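Local coordinates for protein translation factor SUI1 homolog (Pyrococcus horikoshii, PDB 5ZCY) that probably acts as an archaeal translation initiation factor that binds mRNA, at residues 53-63 and 78-89. Numbering follows the deposited sequence.
Sequences IAKKLKAKLAC and HRDRIKKLLAEL. With NO3 (nitrate ion), chain B.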
loop_
_atom_site.group_PDB
_atom_site.type_symbol
_atom_site.label_atom_id
_atom_site.label_comp_id
_atom_site.label_asym_id
_atom_site.label_seq_id
_atom_site.Cartn_x
_atom_site.Cartn_y
_atom_site.Cartn_z
ATOM N N ILE A 53 6.033 0.076 7.660
ATOM C CA ILE A 53 4.621 -0.019 7.197
ATOM C C ILE A 53 4.430 -1.298 6.414
ATOM O O ILE A 53 3.416 -1.973 6.686
ATOM C CB ILE A 53 4.230 1.234 6.347
ATOM C CG1 ILE A 53 4.318 2.474 7.262
ATOM C CG2 ILE A 53 2.840 1.048 5.742
ATOM C CD1 ILE A 53 4.229 3.782 6.557
ATOM N N ALA A 54 5.374 -1.665 5.575
ATOM C CA ALA A 54 5.274 -2.953 4.877
ATOM C C ALA A 54 5.210 -4.102 5.825
ATOM O O ALA A 54 4.376 -5.000 5.621
ATOM C CB ALA A 54 6.355 -3.111 3.878
ATOM N N LYS A 55 6.065 -4.086 6.840
ATOM C CA LYS A 55 6.040 -5.199 7.824
ATOM C C LYS A 55 4.720 -5.317 8.495
ATOM O O LYS A 55 4.195 -6.419 8.728
ATOM C CB LYS A 55 7.257 -4.975 8.752
ATOM C CG LYS A 55 7.430 -5.895 9.939
ATOM C CD LYS A 55 8.478 -5.346 10.962
ATOM C CE LYS A 55 7.963 -4.088 11.674
ATOM N NZ LYS A 55 9.007 -3.388 12.511
ATOM N N LYS A 56 4.052 -4.221 8.889
ATOM C CA LYS A 56 2.816 -4.206 9.557
ATOM C C LYS A 56 1.725 -4.789 8.623
ATOM O O LYS A 56 0.868 -5.529 9.041
ATOM C CB LYS A 56 2.405 -2.851 10.061
ATOM C CG LYS A 56 3.292 -2.387 11.230
ATOM C CD LYS A 56 2.802 -1.092 11.704
ATOM C CE LYS A 56 3.747 -0.551 12.845
ATOM N NZ LYS A 56 3.101 0.715 13.242
ATOM N N LEU A 57 1.724 -4.336 7.376
ATOM C CA LEU A 57 0.661 -4.816 6.478
ATOM C C LEU A 57 0.906 -6.272 6.191
ATOM O O LEU A 57 -0.154 -6.992 6.114
ATOM C CB LEU A 57 0.802 -3.986 5.182
ATOM C CG LEU A 57 0.346 -2.559 5.278
ATOM C CD1 LEU A 57 0.709 -1.836 3.967
ATOM C CD2 LEU A 57 -1.081 -2.295 5.660
ATOM N N LYS A 58 2.114 -6.719 5.998
ATOM C CA LYS A 58 2.525 -8.170 5.761
ATOM C C LYS A 58 2.002 -9.016 6.927
ATOM O O LYS A 58 1.487 -10.125 6.712
ATOM C CB LYS A 58 4.027 -8.399 5.564
ATOM C CG LYS A 58 4.539 -7.894 4.194
ATOM C CD LYS A 58 6.042 -7.718 4.125
ATOM C CE LYS A 58 6.793 -9.047 4.255
ATOM N NZ LYS A 58 8.243 -8.741 4.204
ATOM N N ALA A 59 2.130 -8.519 8.123
ATOM C CA ALA A 59 1.685 -9.283 9.294
ATOM C C ALA A 59 0.203 -9.334 9.354
ATOM O O ALA A 59 -0.349 -10.446 9.612
ATOM C CB ALA A 59 2.290 -8.665 10.563
ATOM N N LYS A 60 -0.531 -8.249 9.066
ATOM C CA LYS A 60 -1.931 -8.213 9.105
ATOM C C LYS A 60 -2.557 -9.157 8.064
ATOM O O LYS A 60 -3.535 -9.831 8.346
ATOM C CB LYS A 60 -2.534 -6.817 8.916
ATOM C CG LYS A 60 -2.282 -5.792 10.042
ATOM C CD LYS A 60 -2.378 -4.373 9.465
ATOM C CE LYS A 60 -2.699 -3.259 10.464
ATOM N NZ LYS A 60 -3.358 -2.159 9.700
ATOM N N LEU A 61 -1.931 -9.228 6.874
ATOM C CA LEU A 61 -2.470 -10.024 5.762
ATOM C C LEU A 61 -1.801 -11.414 5.690
ATOM O O LEU A 61 -2.190 -12.201 4.770
ATOM C CB LEU A 61 -2.193 -9.216 4.482
ATOM C CG LEU A 61 -2.923 -7.954 4.276
ATOM C CD1 LEU A 61 -2.322 -7.048 3.243
ATOM C CD2 LEU A 61 -4.466 -8.182 4.002
ATOM N N ALA A 62 -0.775 -11.731 6.466
ATOM C CA ALA A 62 0.057 -12.994 6.338
ATOM C C ALA A 62 0.481 -13.208 4.933
ATOM O O ALA A 62 0.232 -14.242 4.308
ATOM C CB ALA A 62 -0.705 -14.226 6.839
ATOM N N CYS A 63 1.067 -12.183 4.347
ATOM C CA CYS A 63 1.491 -12.216 2.919
ATOM C C CYS A 63 2.922 -11.806 2.794
ATOM O O CYS A 63 3.479 -11.151 3.759
ATOM C CB CYS A 63 0.611 -11.304 2.015
ATOM S SG CYS A 63 0.727 -9.572 2.301
ATOM N N HIS A 78 -4.736 -7.027 -2.546
ATOM C CA HIS A 78 -5.330 -6.626 -1.248
ATOM C C HIS A 78 -6.084 -5.402 -1.339
ATOM O O HIS A 78 -6.291 -4.679 -0.344
ATOM C CB HIS A 78 -4.189 -6.626 -0.160
ATOM C CG HIS A 78 -3.539 -7.945 -0.019
ATOM N ND1 HIS A 78 -4.233 -9.005 0.430
ATOM C CD2 HIS A 78 -2.330 -8.438 -0.484
ATOM C CE1 HIS A 78 -3.476 -10.097 0.343
ATOM N NE2 HIS A 78 -2.326 -9.760 -0.184
ATOM N N ARG A 79 -6.561 -5.012 -2.543
ATOM C CA ARG A 79 -7.373 -3.845 -2.718
ATOM C C ARG A 79 -8.641 -3.913 -1.906
ATOM O O ARG A 79 -9.167 -2.841 -1.566
ATOM C CB ARG A 79 -7.666 -3.603 -4.197
ATOM C CG ARG A 79 -6.421 -3.277 -5.015
ATOM C CD ARG A 79 -6.772 -3.082 -6.457
ATOM N NE ARG A 79 -7.138 -4.359 -7.061
ATOM C CZ ARG A 79 -7.677 -4.451 -8.255
ATOM N NH1 ARG A 79 -7.897 -3.411 -8.970
ATOM N NH2 ARG A 79 -8.008 -5.658 -8.703
ATOM N N ASP A 80 -9.137 -5.098 -1.601
ATOM C CA ASP A 80 -10.404 -5.201 -0.854
ATOM C C ASP A 80 -10.253 -4.642 0.569
ATOM O O ASP A 80 -11.291 -4.184 1.101
ATOM C CB ASP A 80 -10.823 -6.652 -0.781
ATOM C CG ASP A 80 -9.749 -7.601 -0.413
ATOM O OD1 ASP A 80 -8.574 -7.303 -0.178
ATOM O OD2 ASP A 80 -10.070 -8.780 -0.142
ATOM N N ARG A 81 -9.080 -4.714 1.152
ATOM C CA ARG A 81 -8.912 -4.404 2.555
ATOM C C ARG A 81 -7.941 -3.203 2.734
ATOM O O ARG A 81 -7.818 -2.757 3.889
ATOM C CB ARG A 81 -8.337 -5.520 3.334
ATOM C CG ARG A 81 -9.303 -6.701 3.391
ATOM C CD ARG A 81 -8.695 -7.883 4.080
ATOM N NE ARG A 81 -8.396 -7.597 5.483
ATOM C CZ ARG A 81 -7.631 -8.364 6.286
ATOM N NH1 ARG A 81 -7.048 -9.479 5.866
ATOM N NH2 ARG A 81 -7.417 -7.949 7.512
ATOM N N ILE A 82 -7.288 -2.666 1.724
ATOM C CA ILE A 82 -6.167 -1.761 1.919
ATOM C C ILE A 82 -6.596 -0.439 2.518
ATOM O O ILE A 82 -5.812 0.105 3.316
ATOM C CB ILE A 82 -5.386 -1.546 0.589
ATOM C CG1 ILE A 82 -4.002 -0.934 0.839
ATOM C CG2 ILE A 82 -6.200 -0.747 -0.411
ATOM C CD1 ILE A 82 -3.142 -1.670 1.773
ATOM N N LYS A 83 -7.764 0.089 2.197
ATOM C CA LYS A 83 -8.175 1.390 2.796
ATOM C C LYS A 83 -8.363 1.209 4.284
ATOM O O LYS A 83 -7.892 2.065 5.068
ATOM C CB LYS A 83 -9.408 1.994 2.145
ATOM C CG LYS A 83 -9.165 2.470 0.765
ATOM C CD LYS A 83 -10.309 3.390 0.223
ATOM C CE LYS A 83 -10.130 3.699 -1.221
ATOM N NZ LYS A 83 -11.209 4.560 -1.772
ATOM N N LYS A 84 -8.974 0.138 4.751
ATOM C CA LYS A 84 -9.164 -0.115 6.177
ATOM C C LYS A 84 -7.832 -0.290 6.801
ATOM O O LYS A 84 -7.588 0.247 7.945
ATOM C CB LYS A 84 -10.049 -1.345 6.401
ATOM C CG LYS A 84 -10.149 -1.862 7.794
ATOM C CD LYS A 84 -10.723 -0.811 8.689
ATOM C CE LYS A 84 -11.006 -1.390 10.070
ATOM N NZ LYS A 84 -11.217 -0.296 11.042
ATOM N N LEU A 85 -6.912 -1.050 6.204
ATOM C CA LEU A 85 -5.671 -1.319 6.869
ATOM C C LEU A 85 -4.835 -0.063 6.964
ATOM O O LEU A 85 -4.162 0.154 7.985
ATOM C CB LEU A 85 -4.925 -2.425 6.169
ATOM C CG LEU A 85 -5.555 -3.840 6.167
ATOM C CD1 LEU A 85 -4.760 -4.761 5.275
ATOM C CD2 LEU A 85 -5.737 -4.363 7.586
ATOM N N LEU A 86 -4.811 0.754 5.926
ATOM C CA LEU A 86 -4.053 2.022 6.029
ATOM C C LEU A 86 -4.709 2.972 6.996
ATOM O O LEU A 86 -3.963 3.723 7.709
ATOM C CB LEU A 86 -3.867 2.658 4.662
ATOM C CG LEU A 86 -2.905 1.873 3.756
ATOM C CD1 LEU A 86 -2.859 2.456 2.316
ATOM C CD2 LEU A 86 -1.499 1.863 4.296
ATOM N N ALA A 87 -6.015 2.934 7.102
ATOM C CA ALA A 87 -6.696 3.769 8.165
ATOM C C ALA A 87 -6.368 3.292 9.496
ATOM O O ALA A 87 -6.226 4.209 10.413
ATOM C CB ALA A 87 -8.201 3.725 7.918
ATOM N N GLU A 88 -6.096 2.020 9.754
ATOM C CA GLU A 88 -5.636 1.512 11.071
ATOM C C GLU A 88 -4.284 2.136 11.378
ATOM O O GLU A 88 -3.873 2.266 12.575
ATOM C CB GLU A 88 -5.564 -0.019 11.154
ATOM C CG GLU A 88 -6.921 -0.673 11.174
ATOM C CD GLU A 88 -6.839 -2.182 11.023
ATOM O OE1 GLU A 88 -5.759 -2.812 11.029
ATOM O OE2 GLU A 88 -7.936 -2.742 10.913
ATOM N N LEU A 89 -3.515 2.482 10.345
ATOM C CA LEU A 89 -2.231 3.143 10.493
ATOM C C LEU A 89 -2.326 4.663 10.374
ATOM O O LEU A 89 -1.309 5.298 10.135
ATOM C CB LEU A 89 -1.192 2.551 9.458
ATOM C CG LEU A 89 -1.015 1.023 9.576
ATOM C CD1 LEU A 89 0.013 0.628 8.525
ATOM C CD2 LEU A 89 -0.575 0.551 10.969
HETATM N N NO3 B . 3.878 3.043 10.740
HETATM O O1 NO3 B . 2.839 2.707 11.027
HETATM O O2 NO3 B . 4.289 4.256 10.149
HETATM O O3 NO3 B . 4.825 2.078 10.830
#
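Lys60 reaches across from helix 50-61 to Glu88 near the end of helix 82-88, where its NZ forms a salt bridge with OE1 at 2.8 Å. The lysine chain runs extended past CG, its CD lying on Leu85 CD2, and the ammonium meets the carboxylate on its anti side, 32° out of plane. Leu85 O is also only 3.0 Å from Lys60 NZ, but at too poor an angle for a hydrogen bond; the carbonyl's partial negative charge may still favour the ammonium, while its oxygen takes weak backbone bonds from Glu88 N and Leu89 N. Cutting Lys60 back to an alanine would probably leave the Glu88 carboxylate without this partner and uncover Leu85 CD2 on that side. The next residue, Leu61, divides its two methyls: CD1 sits over one face of the His78 ring, 3.9 Å from the centroid, in a CH-pi contact, while CD2 lies over a face of the Arg81 guanidinium, 3.4 Å from NH1. The imidazole's NE2 is satisfied by Gln75 O, and Cys63 SG approaches the ring obliquely. Beneath the salt bridge, Leu57 CD2 packs against Leu85 CB, and Ile53 CG2 touches Leu89 CD1 at 4.0 Å. Lys56 crosses Leu89, CD against CD2, and its NZ donates to nitrate O1 (3.0 Å) and, weakly, to O3; the ion probably came from the crystallisation liquor. The axes of 53-61 and 82-88 come within 11.0 Å, their N-to-C directions 126° apart. Ile53 and Leu61 also touch strand 71-75, while Ile82 and Leu86 reach strand 96-98, as the two helices pack on one face of the mixed sheet in the two-layer alpha+beta SUI1 (eIF1-like) fold.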